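Local coordinates for protein aminotransferase, class IV (Brucella abortus, PDB 4TVI) that probably catalyses the pyridoxal-phosphate-dependent transfer of amino groups between leucine, isoleucine or valine and 2-oxoglutarate, at residues A[65-69]-A[81-85]; A[166-170]-A[185-189]; A[213-219]-A[236-240]; A[242-246]-A[276-282]. One frame throughout, in Å; residues are numbered along the deposited sequence.

Contact 1 (A[65-69]-A[81-85]); sequences FDGAR and HSARA
In the cofactor-phosphate region of the active site, the carboxylate of Asp-66, at the break in strand 64-70, is clasped by Arg-84 and His-81 of helix 78-91. Arg-84 takes it side-on: NE gives a nearly straight bond of 2.7 Å (174°) to Asp-66 OD2, almost in the guanidinium plane, while NH2 reaches Asp-66 OD1 at 3.0 Å. Both nitrogens approach on the syn side, and the two flat groups lie only 28° apart. A bend at chi3 in an otherwise extended chain swings the guanidinium back along the carboxylate. His-81 comes in across this pair, its ring turned 69° from the carboxylate; ND1 donates 2.8 Å to Asp-66 OD1, end-on to the C-O bond. Because the backbone N of Gly-67 also donates to OD1, on the anti side, that oxygen has three donors and the carboxylate is well fixed in rotation. One face of the imidazole lies over the Gly-67 carbonyl. Arg-84 NH1 bonds phosphate oxygen OP1 of the modified lysine at position 180, so Asp-66 is the second-shell residue that positions the arginine, and His-81 in turn steadies Asp-66, in a class IV aminotransferase phosphate-binding site.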
loop_
_atom_site.group_PDB
_atom_site.type_symbol
_atom_site.label_atom_id
_atom_site.label_comp_id
_atom_site.label_asym_id
_atom_site.label_seq_id
_atom_site.Cartn_x
_atom_site.Cartn_y
_atom_site.Cartn_z
ATOM N N PHE A 65 9.147 2.175 5.947
ATOM C CA PHE A 65 10.427 1.526 6.169
ATOM C C PHE A 65 11.562 2.344 5.575
ATOM O O PHE A 65 11.331 3.264 4.794
ATOM C CB PHE A 65 10.420 0.120 5.564
ATOM C CG PHE A 65 10.413 0.105 4.062
ATOM C CD1 PHE A 65 9.230 0.277 3.358
ATOM C CD2 PHE A 65 11.590 -0.083 3.351
ATOM C CE1 PHE A 65 9.219 0.262 1.974
ATOM C CE2 PHE A 65 11.589 -0.097 1.966
ATOM C CZ PHE A 65 10.401 0.075 1.275
ATOM N N ASP A 66 12.791 2.008 5.949
ATOM C CA ASP A 66 13.950 2.562 5.267
ATOM C C ASP A 66 14.983 1.464 5.078
ATOM O O ASP A 66 14.700 0.284 5.314
ATOM C CB ASP A 66 14.535 3.747 6.032
ATOM C CG ASP A 66 15.053 4.833 5.105
ATOM O OD1 ASP A 66 16.116 4.623 4.483
ATOM O OD2 ASP A 66 14.390 5.889 4.991
ATOM N N GLY A 67 16.166 1.839 4.609
ATOM C CA GLY A 67 17.205 0.859 4.376
ATOM C C GLY A 67 18.589 1.453 4.480
ATOM O O GLY A 67 18.917 2.393 3.757
ATOM N N ALA A 68 19.397 0.919 5.391
ATOM C CA ALA A 68 20.811 1.270 5.448
ATOM C C ALA A 68 21.653 0.019 5.215
ATOM O O ALA A 68 21.120 -1.090 5.131
ATOM C CB ALA A 68 21.153 1.913 6.777
ATOM N N ARG A 69 22.968 0.188 5.120
ATOM C CA ARG A 69 23.836 -0.930 4.767
ATOM C C ARG A 69 25.133 -0.953 5.568
ATOM O O ARG A 69 25.824 0.059 5.681
ATOM C CB ARG A 69 24.165 -0.886 3.273
ATOM C CG ARG A 69 24.644 -2.206 2.681
ATOM C CD ARG A 69 23.487 -3.167 2.419
ATOM N NE ARG A 69 23.860 -4.210 1.469
ATOM C CZ ARG A 69 24.326 -5.406 1.813
ATOM N NH1 ARG A 69 24.475 -5.715 3.095
ATOM N NH2 ARG A 69 24.645 -6.295 0.879
ATOM N N HIS A 81 19.563 7.786 6.650
ATOM C CA HIS A 81 18.555 6.740 6.514
ATOM C C HIS A 81 17.714 6.611 7.781
ATOM O O HIS A 81 16.507 6.368 7.711
ATOM C CB HIS A 81 19.215 5.401 6.169
ATOM C CG HIS A 81 19.662 5.294 4.743
ATOM N ND1 HIS A 81 18.776 5.246 3.687
ATOM C CD2 HIS A 81 20.900 5.221 4.196
ATOM C CE1 HIS A 81 19.447 5.143 2.555
ATOM N NE2 HIS A 81 20.740 5.129 2.836
ATOM N N SER A 82 18.353 6.778 8.937
ATOM C CA SER A 82 17.643 6.723 10.214
ATOM C C SER A 82 16.649 7.868 10.320
ATOM O O SER A 82 15.509 7.679 10.759
ATOM C CB SER A 82 18.624 6.774 11.385
ATOM O OG SER A 82 19.486 5.652 11.361
ATOM N N ALA A 83 17.081 9.053 9.895
ATOM C CA ALA A 83 16.239 10.238 9.969
ATOM C C ALA A 83 15.030 10.129 9.043
ATOM O O ALA A 83 13.939 10.580 9.388
ATOM C CB ALA A 83 17.047 11.481 9.634
ATOM N N ARG A 84 15.221 9.552 7.860
ATOM C CA ARG A 84 14.137 9.507 6.888
ATOM C C ARG A 84 13.016 8.590 7.346
ATOM O O ARG A 84 11.852 8.831 7.025
ATOM C CB ARG A 84 14.643 9.061 5.513
ATOM C CG ARG A 84 13.585 9.206 4.408
ATOM C CD ARG A 84 14.173 8.939 3.030
ATOM N NE ARG A 84 14.671 7.574 2.901
ATOM C CZ ARG A 84 15.336 7.122 1.843
ATOM N NH1 ARG A 84 15.600 7.934 0.825
ATOM N NH2 ARG A 84 15.752 5.862 1.805
ATOM N N ALA A 85 13.356 7.557 8.117
ATOM C CA ALA A 85 12.337 6.658 8.655
ATOM C C ALA A 85 11.314 7.446 9.467
ATOM O O ALA A 85 10.110 7.211 9.354
ATOM C CB ALA A 85 12.969 5.564 9.509
#

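Contact 2 (A[166-170]-A[185-189]); sequences SFRRP and YPNNA
Asn-187, near the start of helix 185-198, reaches across to the backbone of the 166-170 loop, its ND2 donating to Arg-168 O at 3.1 Å. With CG anti to the backbone N (chi1 -173°), the side chain extends from the helix toward the loop. The bond is fairly straight (164°) and leaves close to the amide plane, but it arrives from above the carbonyl plane, 37° out of it. The same ND2 lies 3.6 Å from Pro-170 CD, the proline ring coming from the opposite direction, and Asn-187 OD1 has Phe-167 CB beside it while accepting from Arg-190 NE. Arg-169 starts away from the helix, but successive bends at chi2 and chi3 fold its chain back, placing the guanidinium over Pro-170 CD and near Asn-188. Asn-188 OD1 sits at the guanidinium edge, 3.6 Å from Arg-169 NH1, with the amide plane steeply inclined to the guanidinium. Water 1 makes the link, accepting from Arg-169 NH2 at 3.0 Å and donating to Asn-188 OD1 at 2.9 Å. Asn-188 ND2 is bonded to Ala-216 O, and Arg-169 NE to Thr-236 O, with Glu-214 as a long, weak ion-pair partner. The loop is therefore held to the helix by one amide-to-carbonyl hydrogen bond and a water bridging the arginine to Asn-188, with no direct salt bridge between the two segments.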
loop_
_atom_site.group_PDB
_atom_site.type_symbol
_atom_site.label_atom_id
_atom_site.label_comp_id
_atom_site.label_asym_id
_atom_site.label_seq_id
_atom_site.Cartn_x
_atom_site.Cartn_y
_atom_site.Cartn_z
ATOM N N SER A 166 4.172 -0.540 -18.814
ATOM C CA SER A 166 2.889 0.050 -19.150
ATOM C C SER A 166 2.351 0.873 -17.988
ATOM O O SER A 166 1.406 1.635 -18.138
ATOM C CB SER A 166 1.894 -1.044 -19.531
ATOM O OG SER A 166 1.597 -1.844 -18.404
ATOM N N PHE A 167 2.931 0.684 -16.812
ATOM C CA PHE A 167 2.469 1.403 -15.637
ATOM C C PHE A 167 3.311 2.644 -15.373
ATOM O O PHE A 167 4.446 2.735 -15.830
ATOM C CB PHE A 167 2.481 0.478 -14.425
ATOM C CG PHE A 167 1.768 -0.824 -14.665
ATOM C CD1 PHE A 167 0.387 -0.866 -14.768
ATOM C CD2 PHE A 167 2.482 -2.008 -14.788
ATOM C CE1 PHE A 167 -0.272 -2.063 -14.992
ATOM C CE2 PHE A 167 1.827 -3.212 -15.013
ATOM C CZ PHE A 167 0.450 -3.238 -15.114
ATOM N N ARG A 168 2.745 3.600 -14.644
ATOM C CA ARG A 168 3.452 4.833 -14.331
ATOM C C ARG A 168 3.507 5.067 -12.827
ATOM O O ARG A 168 2.758 4.454 -12.057
ATOM C CB ARG A 168 2.806 6.040 -15.018
ATOM C CG ARG A 168 2.531 5.856 -16.493
ATOM C CD ARG A 168 2.013 7.150 -17.140
ATOM N NE ARG A 168 1.715 6.945 -18.556
ATOM C CZ ARG A 168 0.883 7.697 -19.276
ATOM N NH1 ARG A 168 0.248 8.725 -18.726
ATOM N NH2 ARG A 168 0.680 7.414 -20.555
ATOM N N ARG A 169 4.407 5.959 -12.426
ATOM C CA ARG A 169 4.474 6.456 -11.061
ATOM C C ARG A 169 3.177 7.155 -10.684
ATOM O O ARG A 169 2.592 7.866 -11.497
ATOM C CB ARG A 169 5.640 7.439 -10.900
ATOM C CG ARG A 169 7.017 6.884 -11.233
ATOM C CD ARG A 169 7.441 5.792 -10.267
ATOM N NE ARG A 169 7.334 6.233 -8.880
ATOM C CZ ARG A 169 7.100 5.422 -7.855
ATOM N NH1 ARG A 169 6.948 4.118 -8.056
ATOM N NH2 ARG A 169 7.019 5.913 -6.626
ATOM N N PRO A 170 2.714 6.947 -9.450
ATOM C CA PRO A 170 1.632 7.787 -8.936
ATOM C C PRO A 170 2.159 9.169 -8.566
ATOM O O PRO A 170 3.339 9.462 -8.780
ATOM C CB PRO A 170 1.137 7.025 -7.703
ATOM C CG PRO A 170 2.196 6.002 -7.384
ATOM C CD PRO A 170 3.280 6.064 -8.418
ATOM N N TYR A 185 4.564 0.004 -3.057
ATOM C CA TYR A 185 5.387 -0.963 -3.779
ATOM C C TYR A 185 4.672 -2.054 -4.576
ATOM O O TYR A 185 5.291 -2.643 -5.460
ATOM C CB TYR A 185 6.393 -1.587 -2.796
ATOM C CG TYR A 185 7.479 -0.576 -2.520
ATOM C CD1 TYR A 185 7.318 0.388 -1.536
ATOM C CD2 TYR A 185 8.627 -0.535 -3.300
ATOM C CE1 TYR A 185 8.289 1.348 -1.309
ATOM C CE2 TYR A 185 9.606 0.420 -3.079
ATOM C CZ TYR A 185 9.430 1.360 -2.084
ATOM O OH TYR A 185 10.397 2.317 -1.859
ATOM N N PRO A 186 3.382 -2.328 -4.297
ATOM C CA PRO A 186 2.752 -3.239 -5.257
ATOM C C PRO A 186 2.759 -2.694 -6.685
ATOM O O PRO A 186 2.729 -3.482 -7.630
ATOM C CB PRO A 186 1.320 -3.365 -4.730
ATOM C CG PRO A 186 1.468 -3.193 -3.263
ATOM C CD PRO A 186 2.542 -2.145 -3.098
ATOM N N ASN A 187 2.797 -1.373 -6.839
ATOM C CA ASN A 187 2.924 -0.777 -8.164
ATOM C C ASN A 187 4.269 -1.167 -8.774
ATOM O O ASN A 187 4.343 -1.633 -9.911
ATOM C CB ASN A 187 2.781 0.745 -8.091
ATOM C CG ASN A 187 2.727 1.397 -9.458
ATOM O OD1 ASN A 187 2.217 0.813 -10.415
ATOM N ND2 ASN A 187 3.239 2.622 -9.554
ATOM N N ASN A 188 5.329 -1.002 -7.989
ATOM C CA ASN A 188 6.675 -1.378 -8.412
ATOM C C ASN A 188 6.763 -2.852 -8.774
ATOM O O ASN A 188 7.447 -3.235 -9.727
ATOM C CB ASN A 188 7.685 -1.081 -7.292
ATOM C CG ASN A 188 7.727 0.386 -6.912
ATOM O OD1 ASN A 188 6.739 0.939 -6.429
ATOM N ND2 ASN A 188 8.877 1.019 -7.110
ATOM N N ALA A 189 6.045 -3.670 -8.007
ATOM C CA ALA A 189 6.058 -5.115 -8.183
ATOM C C ALA A 189 5.510 -5.553 -9.532
ATOM O O ALA A 189 6.137 -6.349 -10.229
ATOM C CB ALA A 189 5.269 -5.787 -7.052
HETATM O O HOH W 1 7.287 3.412 -5.033
#

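Contact 3 (A[213-219]-A[236-240]); sequences AETATSN and TFLNG
Asn-219 can be followed from strand 219-224 into the 236-240 loop, where its amide meets one carbonyl and one N-H of the loop backbone. CB leaves the strand at an angle to the loop, and the first torsion, with CG anti to the carbonyl carbon (chi1 -70°), puts CG itself 3.6 Å from Leu-238 O. From there ND2 donates to Leu-238 O at 2.9 Å; the bond is straight (169°), runs nearly along the C=O axis and lies in the amide plane. ND2 is also at the edge of the Phe-237 ring, 3.4 Å from CD2, with the amide turned steeply to the ring. At the other branch, OD1 accepts a weak bond from Gly-240 N, 3.0 Å away and poorly aligned at 124°. One amide thus spans the loop up to the N-cap of helix 241-252. Ala-213 packs on the Phe-237 ring, its O over the centre of one face and its CB on CD1 at 3.5 Å. Glu-214 runs antiparallel alongside Phe-237, its carboxylate against CB, and a water donates to Glu-214 OE2 while accepting from Leu-238 N. Ala-213 and Glu-214 both face Val-205 in a classic beta bulge, and Thr-215 OG1 accepts from Thr-217 N in an ST turn. Glu-214 OE1 lies close to the pyridine nitrogen N1 of the cofactor, as does the glutamate of other class IV aminotransferases.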
loop_
_atom_site.group_PDB
_atom_site.type_symbol
_atom_site.label_atom_id
_atom_site.label_comp_id
_atom_site.label_asym_id
_atom_site.label_seq_id
_atom_site.Cartn_x
_atom_site.Cartn_y
_atom_site.Cartn_z
ATOM N N ALA A 213 11.312 8.824 -14.219
ATOM C CA ALA A 213 11.430 9.064 -12.792
ATOM C C ALA A 213 12.594 8.275 -12.200
ATOM O O ALA A 213 13.458 8.832 -11.532
ATOM C CB ALA A 213 10.132 8.696 -12.086
ATOM N N GLU A 214 12.596 6.969 -12.446
ATOM C CA GLU A 214 13.576 6.061 -11.862
ATOM C C GLU A 214 13.336 4.672 -12.422
ATOM O O GLU A 214 12.542 4.507 -13.350
ATOM C CB GLU A 214 13.477 6.044 -10.333
ATOM C CG GLU A 214 12.071 5.747 -9.812
ATOM C CD GLU A 214 12.043 5.496 -8.316
ATOM O OE1 GLU A 214 13.121 5.544 -7.691
ATOM O OE2 GLU A 214 10.947 5.259 -7.764
ATOM N N THR A 215 14.000 3.668 -11.855
ATOM C CA THR A 215 13.678 2.297 -12.220
ATOM C C THR A 215 12.589 1.817 -11.272
ATOM O O THR A 215 12.126 2.579 -10.429
ATOM C CB THR A 215 14.906 1.356 -12.164
ATOM O OG1 THR A 215 15.088 0.869 -10.832
ATOM C CG2 THR A 215 16.171 2.085 -12.628
ATOM N N ALA A 216 12.189 0.560 -11.391
ATOM C CA ALA A 216 11.136 0.036 -10.530
ATOM C C ALA A 216 11.632 -0.195 -9.103
ATOM O O ALA A 216 10.832 -0.430 -8.198
ATOM C CB ALA A 216 10.571 -1.245 -11.106
ATOM N N THR A 217 12.945 -0.139 -8.902
ATOM C CA THR A 217 13.524 -0.435 -7.589
ATOM C C THR A 217 14.512 0.608 -7.072
ATOM O O THR A 217 14.988 0.499 -5.937
ATOM C CB THR A 217 14.282 -1.775 -7.602
ATOM O OG1 THR A 217 15.387 -1.680 -8.513
ATOM C CG2 THR A 217 13.368 -2.925 -8.013
ATOM N N SER A 218 14.847 1.599 -7.894
ATOM C CA SER A 218 15.969 2.474 -7.560
ATOM C C SER A 218 16.060 3.726 -8.426
ATOM O O SER A 218 15.564 3.743 -9.549
ATOM C CB SER A 218 17.270 1.690 -7.691
ATOM O OG SER A 218 17.406 1.198 -9.017
ATOM N N ASN A 219 16.737 4.752 -7.912
ATOM C CA ASN A 219 17.022 5.951 -8.694
ATOM C C ASN A 219 17.860 5.598 -9.906
ATOM O O ASN A 219 18.637 4.647 -9.865
ATOM C CB ASN A 219 17.741 6.998 -7.843
ATOM C CG ASN A 219 16.840 7.605 -6.795
ATOM O OD1 ASN A 219 17.133 7.546 -5.604
ATOM N ND2 ASN A 219 15.732 8.201 -7.234
ATOM N N THR A 236 7.460 12.429 -7.424
ATOM C CA THR A 236 6.761 11.226 -7.867
ATOM C C THR A 236 7.612 10.008 -7.549
ATOM O O THR A 236 7.158 8.867 -7.666
ATOM C CB THR A 236 6.450 11.259 -9.374
ATOM O OG1 THR A 236 7.675 11.362 -10.111
ATOM C CG2 THR A 236 5.559 12.433 -9.703
ATOM N N PHE A 237 8.850 10.270 -7.144
ATOM C CA PHE A 237 9.775 9.217 -6.734
ATOM C C PHE A 237 10.644 9.739 -5.603
ATOM O O PHE A 237 10.750 10.947 -5.399
ATOM C CB PHE A 237 10.637 8.749 -7.905
ATOM C CG PHE A 237 11.551 9.812 -8.454
ATOM C CD1 PHE A 237 11.088 10.732 -9.379
ATOM C CD2 PHE A 237 12.879 9.877 -8.065
ATOM C CE1 PHE A 237 11.927 11.704 -9.899
ATOM C CE2 PHE A 237 13.727 10.848 -8.579
ATOM C CZ PHE A 237 13.246 11.762 -9.501
ATOM N N LEU A 238 11.251 8.830 -4.855
ATOM C CA LEU A 238 12.110 9.228 -3.750
ATOM C C LEU A 238 13.414 9.822 -4.252
ATOM O O LEU A 238 14.093 9.242 -5.099
ATOM C CB LEU A 238 12.405 8.034 -2.837
ATOM C CG LEU A 238 11.264 7.600 -1.925
ATOM C CD1 LEU A 238 11.637 6.331 -1.178
ATOM C CD2 LEU A 238 10.926 8.721 -0.950
ATOM N N ASN A 239 13.752 10.993 -3.727
ATOM C CA ASN A 239 15.065 11.568 -3.940
ATOM C C ASN A 239 16.044 10.834 -3.044
ATOM O O ASN A 239 16.302 11.252 -1.916
ATOM C CB ASN A 239 15.051 13.067 -3.650
ATOM C CG ASN A 239 16.395 13.726 -3.902
ATOM O OD1 ASN A 239 17.354 13.076 -4.319
ATOM N ND2 ASN A 239 16.464 15.030 -3.667
ATOM N N GLY A 240 16.581 9.733 -3.560
ATOM C CA GLY A 240 17.360 8.808 -2.758
ATOM C C GLY A 240 18.541 9.416 -2.041
ATOM O O GLY A 240 19.139 10.386 -2.506
HETATM O O HOH W 2 10.579 6.280 -5.197
#

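Contact 4 (A[242-246]-A[276-282]); sequences TRQRV and TGNMSKV
Apolar packing joins the first turns of helix 241-252 to the 276-282 hairpin. Val-246 and Thr-276 reach for each other tip to tip, CG2 to CG2 at 3.8 Å, and the same Val-246 methyl meets Val-282 CG2 at 3.9 Å, the two valines crossing at a slant. Thr-242 adds its methyl, CG2, which packs on Lys-281 CD.

Contacts of polar atoms without hydrogen bonds form a second group. With CG2 anti to the backbone N, the Thr-242 methyl lies 3.4 Å from Lys-281 O. The Thr-242 hydroxyl passes along the Gly-277 backbone, OG1 being 3.3 Å from Gly-277 C. Thr-276 OG1 in turn rests against CA and CB of Arg-243.

The segment 276-282 is the turn between the antiparallel strands 272-277 and 281-288, and it forms part of the phosphate cup of a class IV aminotransferase. Thr-242 OG1 bonds phosphate oxygen OP2 of the modified lysine at position 180, and Asn-278 N makes a weak bond to OP3.

No direct hydrogen bond crosses between the segments; water does that work. Water 3 donates to Thr-242 OG1 at 2.7 Å and accepts from Lys-281 NZ at 2.8 Å, whereas water 4 accepts from Arg-243 N and lies 2.8 Å from Thr-276 OG1 as its hydrogen-bond partner.

Within the turn, Lys-281 NZ also donates to Asn-278 O, in the carbonyl plane on a lone pair, and to Asn-278 OD1, both at 3.1 Å. Three partners thus surround the ammonium group. Arg-243 carries its guanidinium away from the hairpin to a salt bridge with Glu-259.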
loop_
_atom_site.group_PDB
_atom_site.type_symbol
_atom_site.label_atom_id
_atom_site.label_comp_id
_atom_site.label_asym_id
_atom_site.label_seq_id
_atom_site.Cartn_x
_atom_site.Cartn_y
_atom_site.Cartn_z
ATOM N N THR A 242 21.328 7.682 -1.414
ATOM C CA THR A 242 22.498 7.226 -2.159
ATOM C C THR A 242 22.690 8.108 -3.388
ATOM O O THR A 242 23.811 8.483 -3.727
ATOM C CB THR A 242 22.368 5.761 -2.603
ATOM O OG1 THR A 242 21.776 4.987 -1.551
ATOM C CG2 THR A 242 23.740 5.189 -2.955
ATOM N N ARG A 243 21.575 8.430 -4.037
ATOM C CA ARG A 243 21.544 9.323 -5.197
ATOM C C ARG A 243 22.211 10.662 -4.902
ATOM O O ARG A 243 23.088 11.103 -5.645
ATOM C CB ARG A 243 20.094 9.553 -5.641
ATOM C CG ARG A 243 19.905 10.670 -6.669
ATOM C CD ARG A 243 18.438 11.067 -6.761
ATOM N NE ARG A 243 18.214 12.080 -7.782
ATOM C CZ ARG A 243 18.391 13.381 -7.594
ATOM N NH1 ARG A 243 18.784 13.838 -6.407
ATOM N NH2 ARG A 243 18.177 14.224 -8.595
ATOM N N GLN A 244 21.804 11.294 -3.803
ATOM C CA GLN A 244 22.356 12.583 -3.403
ATOM C C GLN A 244 23.849 12.482 -3.103
ATOM O O GLN A 244 24.613 13.387 -3.428
ATOM C CB GLN A 244 21.621 13.122 -2.175
ATOM C CG GLN A 244 20.139 13.401 -2.395
ATOM C CD GLN A 244 19.414 13.701 -1.097
ATOM O OE1 GLN A 244 19.933 14.400 -0.225
ATOM N NE2 GLN A 244 18.214 13.153 -0.952
ATOM N N ARG A 245 24.254 11.382 -2.475
ATOM C CA ARG A 245 25.654 11.185 -2.125
ATOM C C ARG A 245 26.509 11.066 -3.382
ATOM O O ARG A 245 27.577 11.671 -3.469
ATOM C CB ARG A 245 25.830 9.944 -1.245
ATOM C CG ARG A 245 27.276 9.718 -0.789
ATOM C CD ARG A 245 27.786 10.909 0.024
ATOM N NE ARG A 245 26.986 11.112 1.227
ATOM C CZ ARG A 245 27.125 12.133 2.066
ATOM N NH1 ARG A 245 28.042 13.068 1.840
ATOM N NH2 ARG A 245 26.344 12.217 3.137
ATOM N N VAL A 246 26.029 10.287 -4.350
ATOM C CA VAL A 246 26.739 10.077 -5.611
ATOM C C VAL A 246 26.843 11.375 -6.429
ATOM O O VAL A 246 27.895 11.684 -7.006
ATOM C CB VAL A 246 26.052 8.975 -6.452
ATOM C CG1 VAL A 246 26.571 8.967 -7.892
ATOM C CG2 VAL A 246 26.239 7.610 -5.796
ATOM N N THR A 276 21.328 3.891 -8.435
ATOM C CA THR A 276 21.831 4.033 -7.074
ATOM C C THR A 276 20.753 3.606 -6.094
ATOM O O THR A 276 19.561 3.727 -6.370
ATOM C CB THR A 276 22.274 5.476 -6.744
ATOM O OG1 THR A 276 21.145 6.357 -6.829
ATOM C CG2 THR A 276 23.371 5.948 -7.701
ATOM N N GLY A 277 21.174 3.098 -4.945
ATOM C CA GLY A 277 20.238 2.627 -3.947
ATOM C C GLY A 277 20.992 2.046 -2.779
ATOM O O GLY A 277 22.190 1.810 -2.873
ATOM N N ASN A 278 20.302 1.817 -1.673
ATOM C CA ASN A 278 20.978 1.379 -0.464
ATOM C C ASN A 278 21.709 0.046 -0.565
ATOM O O ASN A 278 22.803 -0.101 -0.025
ATOM C CB ASN A 278 19.980 1.287 0.686
ATOM C CG ASN A 278 20.561 0.574 1.878
ATOM O OD1 ASN A 278 21.583 0.993 2.421
ATOM N ND2 ASN A 278 19.926 -0.524 2.284
ATOM N N MET A 279 21.106 -0.922 -1.247
ATOM C CA MET A 279 21.596 -2.299 -1.184
ATOM C C MET A 279 22.995 -2.495 -1.770
ATOM O O MET A 279 23.821 -3.197 -1.181
ATOM C CB MET A 279 20.615 -3.251 -1.866
ATOM C CG MET A 279 20.960 -4.708 -1.624
ATOM S SD MET A 279 20.749 -5.168 0.116
ATOM C CE MET A 279 19.047 -4.693 0.376
ATOM N N SER A 280 23.258 -1.890 -2.929
ATOM C CA SER A 280 24.551 -2.060 -3.595
ATOM C C SER A 280 25.186 -0.731 -4.014
ATOM O O SER A 280 26.210 -0.716 -4.707
ATOM C CB SER A 280 24.399 -2.970 -4.815
ATOM O OG SER A 280 24.026 -4.285 -4.434
ATOM N N LYS A 281 24.561 0.369 -3.596
ATOM C CA LYS A 281 25.074 1.729 -3.783
ATOM C C LYS A 281 25.098 2.174 -5.245
ATOM O O LYS A 281 24.388 3.099 -5.620
ATOM C CB LYS A 281 26.461 1.869 -3.150
ATOM C CG LYS A 281 26.476 1.496 -1.666
ATOM C CD LYS A 281 25.325 2.165 -0.905
ATOM C CE LYS A 281 25.372 1.823 0.578
ATOM N NZ LYS A 281 24.186 2.321 1.335
ATOM N N VAL A 282 25.941 1.557 -6.060
ATOM C CA VAL A 282 26.030 1.929 -7.469
ATOM C C VAL A 282 26.002 0.676 -8.334
ATOM O O VAL A 282 26.842 -0.210 -8.172
ATOM C CB VAL A 282 27.307 2.751 -7.763
ATOM C CG1 VAL A 282 27.435 3.033 -9.251
ATOM C CG2 VAL A 282 27.288 4.055 -6.986
HETATM O O HOH W 3 22.722 4.702 0.990
HETATM O O HOH W 4 19.481 6.434 -4.519
#

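In the fold
All four contacts reach the cofactor carried by the modified lysine at position 180. Contacts 1 and 4 supply phosphate ligands and have centres about 13 Å apart; Arg-69 NE bonds Met-279 O at 2.8 Å between them. Contact 3 lies on the pyridine side, and its loop runs straight into the helix of contact 4, Asn-239 O receiving Gln-244 NE2 at 2.9 Å. Contact 2 adjoins contact 3, centres about 11 Å apart, tied to it by Asn-188 ND2 to Ala-216 O, 2.7 Å; its Tyr-185 OH reaches cofactor O3 and its Tyr-185 ring touches Phe-65 of contact 1. Contacts 2 and 4 do not touch, their nearest atoms being about 10 Å apart.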